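Local coordinates for glucose-6-phosphate isomerase like protein (Thermus thermophilus, PDB 1WIW) that probably interconverts phosphorylated sugars as a glucose-6-phosphate or mannose-6-phosphate isomerase, and is built from two SIS-type domains, at residues P31-P36 with R88-R93; G37-L42 with T64-E69; L156-L161 with A270-V275. All blocks are in the same frame, centred on the assembly; numbering follows the deposited sequence.

Contact 1. Residues P31-P36 with R88-R93; sequences PGEAYP and RARVVR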
# COMPACT_ATOMS: atom_id res chain seq x y z
N PRO B 31 5.33 8.87 28.68
CA PRO B 31 6.75 9.21 28.83
C PRO B 31 7.04 9.73 30.24
O PRO B 31 6.30 10.55 30.78
CB PRO B 31 6.99 10.25 27.74
CG PRO B 31 5.65 10.89 27.58
CD PRO B 31 4.70 9.73 27.66
N GLY B 32 8.13 9.24 30.82
CA GLY B 32 8.50 9.65 32.16
C GLY B 32 9.63 10.67 32.19
O GLY B 32 10.21 10.93 33.24
N GLU B 33 9.94 11.25 31.03
CA GLU B 33 11.00 12.24 30.96
C GLU B 33 10.88 13.09 29.70
O GLU B 33 10.21 12.72 28.74
CB GLU B 33 12.36 11.55 31.01
CG GLU B 33 12.63 10.57 29.88
CD GLU B 33 13.81 9.66 30.18
OE1 GLU B 33 14.28 8.96 29.26
OE2 GLU B 33 14.25 9.62 31.35
N ALA B 34 11.53 14.25 29.72
CA ALA B 34 11.50 15.17 28.59
C ALA B 34 12.57 14.83 27.57
O ALA B 34 13.68 15.36 27.62
CB ALA B 34 11.69 16.60 29.08
N TYR B 35 12.23 13.93 26.64
CA TYR B 35 13.16 13.53 25.61
C TYR B 35 13.67 14.76 24.87
O TYR B 35 12.88 15.55 24.36
CB TYR B 35 12.48 12.57 24.63
CG TYR B 35 12.07 11.27 25.28
CD1 TYR B 35 13.01 10.29 25.57
CD2 TYR B 35 10.74 11.04 25.65
CE1 TYR B 35 12.65 9.11 26.21
CE2 TYR B 35 10.37 9.87 26.30
CZ TYR B 35 11.33 8.91 26.58
OH TYR B 35 10.97 7.75 27.23
N PRO B 36 14.99 14.93 24.80
CA PRO B 36 15.59 16.08 24.12
C PRO B 36 15.33 16.07 22.62
O PRO B 36 15.56 15.06 21.95
CB PRO B 36 17.07 15.94 24.45
CG PRO B 36 17.25 14.45 24.49
CD PRO B 36 16.04 14.01 25.29
N ARG B 88 24.67 11.25 16.83
CA ARG B 88 24.58 11.78 18.19
C ARG B 88 23.16 11.69 18.74
O ARG B 88 22.87 12.17 19.84
CB ARG B 88 25.04 13.25 18.21
CG ARG B 88 26.39 13.49 17.58
CD ARG B 88 26.81 14.95 17.73
NE ARG B 88 25.76 15.87 17.31
CZ ARG B 88 25.24 15.91 16.08
NH1 ARG B 88 25.67 15.07 15.15
NH2 ARG B 88 24.28 16.78 15.80
N ALA B 89 22.27 11.07 17.97
CA ALA B 89 20.88 10.93 18.39
C ALA B 89 20.71 9.80 19.40
O ALA B 89 21.28 8.72 19.25
CB ALA B 89 20.00 10.67 17.17
N ARG B 90 19.93 10.07 20.44
CA ARG B 90 19.66 9.08 21.47
C ARG B 90 18.56 8.16 20.95
O ARG B 90 17.53 8.62 20.47
CB ARG B 90 19.18 9.75 22.75
CG ARG B 90 18.71 8.77 23.81
CD ARG B 90 18.00 9.48 24.95
NE ARG B 90 17.40 8.53 25.88
CZ ARG B 90 16.64 8.87 26.92
NH1 ARG B 90 16.39 10.15 27.17
NH2 ARG B 90 16.13 7.94 27.71
N VAL B 91 18.79 6.85 21.04
CA VAL B 91 17.81 5.88 20.57
C VAL B 91 16.91 5.38 21.69
O VAL B 91 17.38 4.92 22.72
CB VAL B 91 18.50 4.66 19.92
CG1 VAL B 91 17.46 3.67 19.43
CG2 VAL B 91 19.39 5.12 18.77
N VAL B 92 15.60 5.49 21.47
CA VAL B 92 14.62 5.02 22.44
C VAL B 92 13.76 3.95 21.78
O VAL B 92 12.96 4.24 20.89
CB VAL B 92 13.72 6.17 22.94
CG1 VAL B 92 12.66 5.61 23.87
CG2 VAL B 92 14.55 7.21 23.66
N ARG B 93 13.94 2.71 22.23
CA ARG B 93 13.21 1.57 21.69
C ARG B 93 11.87 1.38 22.38
O ARG B 93 11.80 1.22 23.60
CB ARG B 93 14.05 0.30 21.86
CG ARG B 93 15.39 0.33 21.15
CD ARG B 93 16.19 -0.91 21.51
NE ARG B 93 15.49 -2.13 21.13
CZ ARG B 93 15.75 -3.34 21.63
NH1 ARG B 93 16.71 -3.49 22.53
NH2 ARG B 93 15.06 -4.39 21.22

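Contact 2. Residues G37-L42 with T64-E69; sequences GPHAAL and TLFLLE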
# COMPACT_ATOMS: atom_id res chain seq x y z
N GLY B 37 14.85 17.19 22.10
CA GLY B 37 14.59 17.30 20.68
C GLY B 37 15.89 17.58 19.96
O GLY B 37 16.91 17.79 20.61
N PRO B 38 15.90 17.59 18.61
CA PRO B 38 14.74 17.34 17.75
C PRO B 38 14.26 15.89 17.86
O PRO B 38 14.99 15.03 18.35
CB PRO B 38 15.26 17.68 16.36
CG PRO B 38 16.69 17.26 16.45
CD PRO B 38 17.11 17.79 17.80
N HIS B 39 13.04 15.64 17.40
CA HIS B 39 12.46 14.30 17.48
C HIS B 39 12.33 13.60 16.13
O HIS B 39 12.07 14.22 15.11
CB HIS B 39 11.07 14.38 18.12
CG HIS B 39 11.05 15.10 19.43
ND1 HIS B 39 11.76 14.66 20.53
CD2 HIS B 39 10.40 16.22 19.82
CE1 HIS B 39 11.55 15.49 21.54
NE2 HIS B 39 10.73 16.44 21.14
N ALA B 40 12.52 12.29 16.15
CA ALA B 40 12.41 11.48 14.95
C ALA B 40 11.82 10.13 15.34
O ALA B 40 11.96 9.68 16.48
CB ALA B 40 13.78 11.30 14.29
N ALA B 41 11.14 9.48 14.39
CA ALA B 41 10.55 8.18 14.66
C ALA B 41 10.56 7.30 13.42
O ALA B 41 10.33 7.75 12.30
CB ALA B 41 9.13 8.35 15.17
N LEU B 42 10.85 6.02 13.65
CA LEU B 42 10.89 5.02 12.59
C LEU B 42 10.11 3.85 13.17
O LEU B 42 10.48 3.32 14.22
CB LEU B 42 12.34 4.61 12.30
CG LEU B 42 12.59 3.60 11.19
CD1 LEU B 42 12.00 4.10 9.88
CD2 LEU B 42 14.08 3.38 11.05
N THR B 64 16.60 12.85 19.87
CA THR B 64 16.06 11.53 20.16
C THR B 64 15.44 10.87 18.93
O THR B 64 14.73 11.52 18.15
CB THR B 64 14.97 11.59 21.25
OG1 THR B 64 15.51 12.18 22.44
CG2 THR B 64 14.47 10.19 21.58
N LEU B 65 15.72 9.59 18.77
CA LEU B 65 15.18 8.82 17.66
C LEU B 65 14.32 7.73 18.29
O LEU B 65 14.83 6.86 19.00
CB LEU B 65 16.31 8.20 16.83
CG LEU B 65 15.98 7.29 15.63
CD1 LEU B 65 15.49 5.94 16.13
CD2 LEU B 65 14.94 7.95 14.74
N PHE B 66 13.01 7.80 18.06
CA PHE B 66 12.10 6.80 18.60
C PHE B 66 11.98 5.65 17.61
O PHE B 66 11.50 5.81 16.49
CB PHE B 66 10.73 7.42 18.85
CG PHE B 66 10.73 8.43 19.96
CD1 PHE B 66 10.90 8.03 21.28
CD2 PHE B 66 10.57 9.78 19.69
CE1 PHE B 66 10.91 8.96 22.32
CE2 PHE B 66 10.59 10.72 20.72
CZ PHE B 66 10.76 10.31 22.04
N LEU B 67 12.43 4.47 18.05
CA LEU B 67 12.38 3.27 17.22
C LEU B 67 11.17 2.46 17.69
O LEU B 67 11.24 1.80 18.71
CB LEU B 67 13.67 2.48 17.43
CG LEU B 67 14.28 1.72 16.25
CD1 LEU B 67 14.44 2.65 15.06
CD2 LEU B 67 15.64 1.15 16.68
N LEU B 68 10.08 2.54 16.94
CA LEU B 68 8.85 1.82 17.30
C LEU B 68 8.88 0.39 16.77
O LEU B 68 8.38 0.11 15.68
CB LEU B 68 7.63 2.58 16.76
CG LEU B 68 7.66 4.10 17.01
CD1 LEU B 68 6.34 4.72 16.57
CD2 LEU B 68 7.90 4.37 18.48
N GLU B 69 9.45 -0.51 17.57
CA GLU B 69 9.59 -1.91 17.19
C GLU B 69 8.31 -2.71 17.43
O GLU B 69 8.21 -3.47 18.39
CB GLU B 69 10.74 -2.54 17.97
CG GLU B 69 12.03 -1.74 17.85
CD GLU B 69 13.19 -2.36 18.61
OE1 GLU B 69 14.28 -1.75 18.60
OE2 GLU B 69 13.01 -3.44 19.20

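Contact 3. Residues L156-L161 with A270-V275; sequences LAYTLL and ALLYGV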
# COMPACT_ATOMS: atom_id res chain seq x y z
N LEU B 156 -22.28 -1.29 9.18
CA LEU B 156 -21.28 -1.47 8.13
C LEU B 156 -20.81 -2.93 8.04
O LEU B 156 -20.55 -3.44 6.95
CB LEU B 156 -20.07 -0.56 8.37
CG LEU B 156 -18.95 -0.62 7.30
CD1 LEU B 156 -19.55 -0.34 5.92
CD2 LEU B 156 -17.86 0.40 7.62
N ALA B 157 -20.72 -3.59 9.19
CA ALA B 157 -20.28 -4.99 9.22
C ALA B 157 -21.23 -5.83 8.36
O ALA B 157 -20.79 -6.67 7.58
CB ALA B 157 -20.25 -5.50 10.66
N TYR B 158 -22.52 -5.59 8.50
CA TYR B 158 -23.51 -6.32 7.71
C TYR B 158 -23.31 -6.06 6.22
O TYR B 158 -23.48 -6.96 5.40
CB TYR B 158 -24.93 -5.93 8.14
CG TYR B 158 -25.41 -6.67 9.37
CD1 TYR B 158 -25.59 -8.06 9.33
CD2 TYR B 158 -25.66 -6.01 10.56
CE1 TYR B 158 -26.01 -8.76 10.46
CE2 TYR B 158 -26.08 -6.70 11.70
CZ TYR B 158 -26.25 -8.08 11.64
OH TYR B 158 -26.65 -8.77 12.76
N THR B 159 -22.96 -4.83 5.87
CA THR B 159 -22.72 -4.46 4.47
C THR B 159 -21.48 -5.15 3.90
O THR B 159 -21.42 -5.47 2.71
CB THR B 159 -22.53 -2.94 4.32
OG1 THR B 159 -23.71 -2.26 4.77
CG2 THR B 159 -22.25 -2.57 2.86
N LEU B 160 -20.48 -5.37 4.76
CA LEU B 160 -19.24 -6.00 4.34
C LEU B 160 -19.30 -7.53 4.38
O LEU B 160 -18.44 -8.22 3.84
CB LEU B 160 -18.08 -5.49 5.21
CG LEU B 160 -17.28 -4.27 4.74
CD1 LEU B 160 -18.12 -3.34 3.90
CD2 LEU B 160 -16.70 -3.55 5.95
N LEU B 161 -20.34 -8.07 5.02
CA LEU B 161 -20.50 -9.52 5.13
C LEU B 161 -20.52 -10.17 3.75
O LEU B 161 -21.33 -9.82 2.90
CB LEU B 161 -21.80 -9.85 5.89
CG LEU B 161 -22.18 -11.33 6.02
CD1 LEU B 161 -21.09 -12.10 6.74
CD2 LEU B 161 -23.50 -11.44 6.77
N ALA B 270 -16.12 -10.04 12.41
CA ALA B 270 -15.62 -11.33 12.88
C ALA B 270 -16.77 -12.09 13.55
O ALA B 270 -16.94 -13.29 13.33
CB ALA B 270 -14.48 -11.13 13.87
N LEU B 271 -17.55 -11.38 14.37
CA LEU B 271 -18.68 -12.01 15.06
C LEU B 271 -19.69 -12.54 14.04
O LEU B 271 -20.28 -13.60 14.24
CB LEU B 271 -19.35 -11.02 16.02
CG LEU B 271 -18.48 -10.50 17.17
CD1 LEU B 271 -19.35 -9.80 18.21
CD2 LEU B 271 -17.74 -11.67 17.83
N LEU B 272 -19.89 -11.80 12.95
CA LEU B 272 -20.82 -12.24 11.92
C LEU B 272 -20.33 -13.54 11.25
O LEU B 272 -21.14 -14.36 10.82
CB LEU B 272 -21.01 -11.15 10.86
CG LEU B 272 -21.80 -9.91 11.31
CD1 LEU B 272 -21.87 -8.90 10.17
CD2 LEU B 272 -23.20 -10.32 11.73
N TYR B 273 -19.02 -13.72 11.17
CA TYR B 273 -18.47 -14.95 10.59
C TYR B 273 -18.31 -16.01 11.67
O TYR B 273 -17.87 -17.13 11.40
CB TYR B 273 -17.10 -14.68 9.94
CG TYR B 273 -17.18 -13.93 8.64
CD1 TYR B 273 -18.02 -14.36 7.61
CD2 TYR B 273 -16.39 -12.79 8.41
CE1 TYR B 273 -18.08 -13.68 6.40
CE2 TYR B 273 -16.45 -12.11 7.20
CZ TYR B 273 -17.29 -12.56 6.20
OH TYR B 273 -17.34 -11.91 4.99
N GLY B 274 -18.66 -15.66 12.90
CA GLY B 274 -18.56 -16.60 14.00
C GLY B 274 -17.15 -16.97 14.40
O GLY B 274 -16.91 -18.07 14.90
N VAL B 275 -16.19 -16.07 14.18
CA VAL B 275 -14.82 -16.36 14.57
C VAL B 275 -14.38 -15.40 15.66
O VAL B 275 -14.93 -14.31 15.82
CB VAL B 275 -13.84 -16.26 13.38
CG1 VAL B 275 -14.18 -17.32 12.34
CG2 VAL B 275 -13.87 -14.86 12.78
O HOH W 1 -15.86 -9.60 4.52

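Contact 1. Residues P31-P36 with R88-R93
Pro36 and Arg90 are the residues of closest backbone approach, with CA atoms 8.5 Å apart, so the irregular loop 31-36 meets strand 90-95 through side chains alone. Glu33 and Arg90 reach toward each other tip to tip in a salt bridge. OE1 of Glu33 takes NH2 of Arg90 at 2.6 Å, nearly along its C-O axis and close to the guanidinium plane, while NH1 of Arg90 gives the same oxygen a weak bond. Arg90 spans the gap because CG stands anti to the backbone N (chi1 173°) and the chain stays extended to NE. Over one face of its guanidinium lies Tyr35 CE1, offset toward the rim, the ring and guanidinium planes 47° apart. CE1 of Tyr35 also packs on CG2 of Val92 at 3.7 Å. Glu101 forms a second salt bridge with Arg90 NH2, so two acids share the cation. An alanine at Arg90 would probably leave the Glu33 and Glu101 carboxylates without their shared cation and Tyr35 without the guanidinium beside CD1 and CE1. Tyr35 also meets Phe66 edge-to-face and touches helix 110-121, so the arrangement is a connecting loop packed against the parallel sheet of the N-terminal SIS domain.

Contact 2. Residues G37-L42 with T64-E69
Phe66 N donates to Ala40 O at 2.7 Å, the shortest of five backbone hydrogen bonds that join strands 39-45 and 64-70. The bond is nearly straight at hydrogen (174°), although the donor is tilted out of the carbonyl plane. Leu42 N to Phe66 O and Leu68 N to Leu42 O are both 2.9 Å, and Thr64 N reaches back to Pro38 O. Ala40 N to Thr64 O is weak, with 133° at its hydrogen. Ala40 bonds through N to Thr64 and through O to Phe66, and Leu42 likewise to Phe66 and Leu68, in each case the two residues flanking its bridge partner, as in parallel strands; the strand axes agree, 4.5 Å apart at closest and 20° from alignment. Ala41 CA adds a CA-H...O contact to Phe66 O at 3.1 Å.

Side chains divide between the two faces. On one, His39 and Phe66 lie side by side and point the same way, ND1 of His39 4.1 Å from CE2 of Phe66; that nitrogen is buried without a polar partner in the model. Thr64 CG2 covers one face of the Phe66 ring near its rim, while Thr64 OG1 is bonded to Pro36 O. Helix 110-121 packs here through Leu118 and Ala121 on Phe66. On the other face, Ala40 CB meets Leu65 CD2 at 3.6 Å, and Leu42 CB approaches Leu67 CD1 at 4.0 Å. Helix 76-83 lies against this face, with Met80 on Leu42 and Ala81 on Leu67. Helices on both faces and helix 48-54 linking the two strands make this a beta-alpha-beta unit in the three-layer alpha/beta/alpha architecture of the SIS fold.

Contact 3. Residues L156-L161 with A270-V275
Leu272 points toward Ala157 and Tyr158 with CG anti to the carbonyl carbon and CD1 anti to CA (chi2 179°), while Leu161 CG stands anti to its backbone N (chi1 176°), on the way to the Tyr273 ring. The two methyls of Leu272 then divide their work. CD1 lies over one face of the Tyr158 ring, 4.3 Å from its centroid and 24° off the normal, a CH-pi contact displaced toward the rim. The same methyl touches Ala157 CB at 3.8 Å and comes a little nearer to Ala157 O, 3.6 Å, so it touches both the helix backbone and the ring. CD2 approaches Tyr158 CE1 at 3.5 Å, and the two side chains cross at about a right angle.

The arrangement packs the C-terminal end of helix 152-160 against that of helix 251-272, within the C-terminal SIS domain. Leu161 is the first residue to leave its helix, and Gly274, with positive phi, ends the other in a Schellman motif.

Leu161 and Tyr273 slide past each other in opposite directions, CD1 of Leu161 lying 3.4 Å from CE1 of Tyr273. A water near the plane of the Tyr273 ring bridges the polar groups: it lies 3.0 Å from Leu160 O, to which it probably donates, and is hydrogen-bonded to Tyr273 OH at 2.8 Å. Tyr273 OH also bonds Glu162 N, and its ring packs on Ala208 of the second subunit. Tyr158 OH is hydrogen-bonded to Leu4 N and Arg2 O, which joins the N-terminal residues to helix 152-160.

How the contacts relate
Contacts 1 and 2 belong to one sheet, their centres about 8 Å apart, and contact 2 is nested along the chain inside the loop closed by contact 1. Strands 90-95 and 64-70 are neighbours, and the Arg93-Glu69 salt bridge couples the two contacts. Contact 2 is the buried one, held by backbone hydrogen bonds within the sheet, its side chains mostly apolar; contact 1 is only partly buried and relies on a salt bridge between loop and strand, with Tyr35 packed on Val92 beside it. Contact 3, also partly buried, lies in the other SIS domain, about 42 and 38 Å away between centres, and joins helix ends by apolar packing and a water, without a direct hydrogen bond.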